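DBF2 kinase activator protein MOB1 (Saccharomyces cerevisiae, PDB 2HJN) binds and activates the DBF2 protein kinase, allowing its phosphorylation by CDC15 in the mitotic exit network of late anaphase. Local coordinates at residues V169-L174 / F215-P220. Sequence-based numbering, arbitrary orientation.
Sequences VIQPIL and FELLRP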
loop_
_atom_site.group_PDB
_atom_site.type_symbol
_atom_site.label_atom_id
_atom_site.label_comp_id
_atom_site.label_asym_id
_atom_site.label_seq_id
_atom_site.Cartn_x
_atom_site.Cartn_y
_atom_site.Cartn_z
ATOM N N VAL A 169 -18.412 7.325 -20.526
ATOM C CA VAL A 169 -17.780 6.269 -19.707
ATOM C C VAL A 169 -16.635 6.813 -18.860
ATOM O O VAL A 169 -16.650 6.682 -17.618
ATOM C CB VAL A 169 -17.248 5.103 -20.563
ATOM C CG1 VAL A 169 -16.840 3.909 -19.655
ATOM C CG2 VAL A 169 -18.309 4.610 -21.587
ATOM N N ILE A 170 -15.655 7.432 -19.527
ATOM C CA ILE A 170 -14.449 7.952 -18.843
ATOM C C ILE A 170 -14.775 9.046 -17.796
ATOM O O ILE A 170 -14.379 8.945 -16.599
ATOM C CB ILE A 170 -13.344 8.395 -19.865
ATOM C CG1 ILE A 170 -12.758 7.200 -20.670
ATOM C CG2 ILE A 170 -12.224 9.180 -19.161
ATOM C CD1 ILE A 170 -11.816 6.203 -19.822
ATOM N N GLN A 171 -15.532 10.062 -18.189
ATOM C CA GLN A 171 -15.819 11.194 -17.272
ATOM C C GLN A 171 -16.546 10.892 -15.977
ATOM O O GLN A 171 -16.151 11.401 -14.913
ATOM C CB GLN A 171 -16.464 12.393 -18.002
ATOM C CG GLN A 171 -15.418 13.307 -18.561
ATOM C CD GLN A 171 -15.991 14.422 -19.396
ATOM O OE1 GLN A 171 -16.137 15.545 -18.905
ATOM N NE2 GLN A 171 -16.338 14.129 -20.661
ATOM N N PRO A 172 -17.619 10.068 -16.045
ATOM C CA PRO A 172 -18.292 9.584 -14.830
ATOM C C PRO A 172 -17.337 8.783 -13.902
ATOM O O PRO A 172 -17.336 9.014 -12.687
ATOM C CB PRO A 172 -19.418 8.717 -15.389
ATOM C CG PRO A 172 -19.691 9.365 -16.862
ATOM C CD PRO A 172 -18.305 9.633 -17.294
ATOM N N ILE A 173 -16.505 7.912 -14.476
ATOM C CA ILE A 173 -15.532 7.160 -13.694
ATOM C C ILE A 173 -14.517 8.073 -12.970
ATOM O O ILE A 173 -14.277 7.887 -11.777
ATOM C CB ILE A 173 -14.754 6.088 -14.556
ATOM C CG1 ILE A 173 -15.684 4.943 -15.011
ATOM C CG2 ILE A 173 -13.633 5.439 -13.708
ATOM C CD1 ILE A 173 -15.014 4.067 -16.184
ATOM N N LEU A 174 -13.910 9.023 -13.688
ATOM C CA LEU A 174 -12.997 10.020 -13.078
ATOM C C LEU A 174 -13.675 10.867 -12.000
ATOM O O LEU A 174 -13.108 11.040 -10.908
ATOM C CB LEU A 174 -12.318 10.909 -14.155
ATOM C CG LEU A 174 -11.059 10.392 -14.864
ATOM C CD1 LEU A 174 -10.817 8.900 -14.830
ATOM C CD2 LEU A 174 -10.827 10.936 -16.262
ATOM N N PHE A 215 -7.057 16.912 -20.847
ATOM C CA PHE A 215 -8.154 16.455 -21.699
ATOM C C PHE A 215 -9.507 17.046 -21.355
ATOM O O PHE A 215 -10.527 16.609 -21.891
ATOM C CB PHE A 215 -8.201 14.919 -21.691
ATOM C CG PHE A 215 -6.959 14.301 -22.215
ATOM C CD1 PHE A 215 -6.739 14.211 -23.593
ATOM C CD2 PHE A 215 -5.966 13.857 -21.338
ATOM C CE1 PHE A 215 -5.591 13.640 -24.070
ATOM C CE2 PHE A 215 -4.803 13.303 -21.824
ATOM C CZ PHE A 215 -4.609 13.192 -23.202
ATOM N N GLU A 216 -9.507 18.034 -20.462
ATOM C CA GLU A 216 -10.716 18.661 -19.898
ATOM C C GLU A 216 -11.793 17.718 -19.336
ATOM O O GLU A 216 -12.982 17.983 -19.450
ATOM C CB GLU A 216 -11.335 19.813 -20.757
ATOM C CG GLU A 216 -10.717 20.211 -22.071
ATOM C CD GLU A 216 -11.641 21.182 -22.877
ATOM O OE1 GLU A 216 -11.731 22.387 -22.520
ATOM O OE2 GLU A 216 -12.295 20.723 -23.853
ATOM N N LEU A 217 -11.360 16.639 -18.689
ATOM C CA LEU A 217 -12.256 15.644 -18.125
ATOM C C LEU A 217 -12.912 16.145 -16.820
ATOM O O LEU A 217 -14.074 15.839 -16.524
ATOM C CB LEU A 217 -11.485 14.318 -17.905
ATOM C CG LEU A 217 -10.707 13.802 -19.140
ATOM C CD1 LEU A 217 -9.715 12.679 -18.834
ATOM C CD2 LEU A 217 -11.622 13.406 -20.248
ATOM N N LEU A 218 -12.160 16.920 -16.051
ATOM C CA LEU A 218 -12.631 17.455 -14.775
ATOM C C LEU A 218 -12.454 18.935 -14.750
ATOM O O LEU A 218 -11.457 19.476 -15.256
ATOM C CB LEU A 218 -11.852 16.877 -13.585
ATOM C CG LEU A 218 -12.085 15.427 -13.192
ATOM C CD1 LEU A 218 -11.400 15.226 -11.844
ATOM C CD2 LEU A 218 -13.583 15.063 -13.083
ATOM N N ARG A 219 -13.427 19.575 -14.127
ATOM C CA ARG A 219 -13.473 21.003 -14.050
ATOM C C ARG A 219 -13.361 21.373 -12.580
ATOM O O ARG A 219 -13.661 20.540 -11.709
ATOM C CB ARG A 219 -14.776 21.511 -14.675
ATOM C CG ARG A 219 -16.038 20.979 -13.999
ATOM C CD ARG A 219 -17.190 20.861 -15.000
ATOM N NE ARG A 219 -17.582 22.184 -15.491
ATOM C CZ ARG A 219 -18.442 22.994 -14.876
ATOM N NH1 ARG A 219 -19.033 22.617 -13.738
ATOM N NH2 ARG A 219 -18.713 24.182 -15.415
ATOM N N PRO A 220 -12.897 22.608 -12.304
ATOM C CA PRO A 220 -12.690 23.146 -10.958
ATOM C C PRO A 220 -13.781 22.805 -9.928
ATOM O O PRO A 220 -13.455 22.358 -8.820
ATOM C CB PRO A 220 -12.548 24.663 -11.214
ATOM C CG PRO A 220 -11.846 24.698 -12.515
ATOM C CD PRO A 220 -12.488 23.587 -13.339
#
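Leu-217 reaches helix 165-187 with its branched end, where its CD1 lies 3.3 Å from CD2 of Leu-174. That is shorter than usual for two methyl groups, and doubtful as a measure of tight packing because Leu-174 is modelled with an unusual chi2 of 20°; the two side chains pass each other at a slant. CG2 of Ile-170 stands 4.3 Å from CD1 of Leu-217, a looser contact one helical turn before Leu-174. CG of Leu-217 lies anti to its carbonyl carbon, beside the backbone N. Its CD2 lies 4.2 Å from CG of Gln-171, in the aliphatic part of that side chain. Gln-171 is stretched out beyond CG, with CD anti to CA (chi2 175°), and runs past the backbone of Leu-217, its CG 3.5 Å from the carbonyl O of that residue. An alanine in place of Gln-171 would probably leave a gap beside CB and CD2 of Leu-217 and remove the cover over this carbonyl. One residue on, CD2 of Leu-218 comes 4.5 Å from CB of Leu-174, a looser apolar contact between two buried side chains.

Leu-217 closes a Schellman motif that ends helix 198-214: Glu-216, with positive phi (50°), is its C-prime residue, and Leu-217 N returns to Ala-212 O while Glu-216 N returns to Gln-213 O. The chain turned by this cap thus delivers an apolar residue against another helix of the largely helical Mob1/phocein fold, away from the zinc site. On the receiving side, helix 165-187 is kinked at Pro-172, whose N makes no bond to the preceding turn, yet Leu-174 N still bonds to Ile-170 O at 2.9 Å. Farther out, Cys-83 of helix 75-97 touches both Ile-170 and Leu-174, Ile-166 adds to the apolar surroundings of Leu-217, and Phe-223 packs on Leu-218.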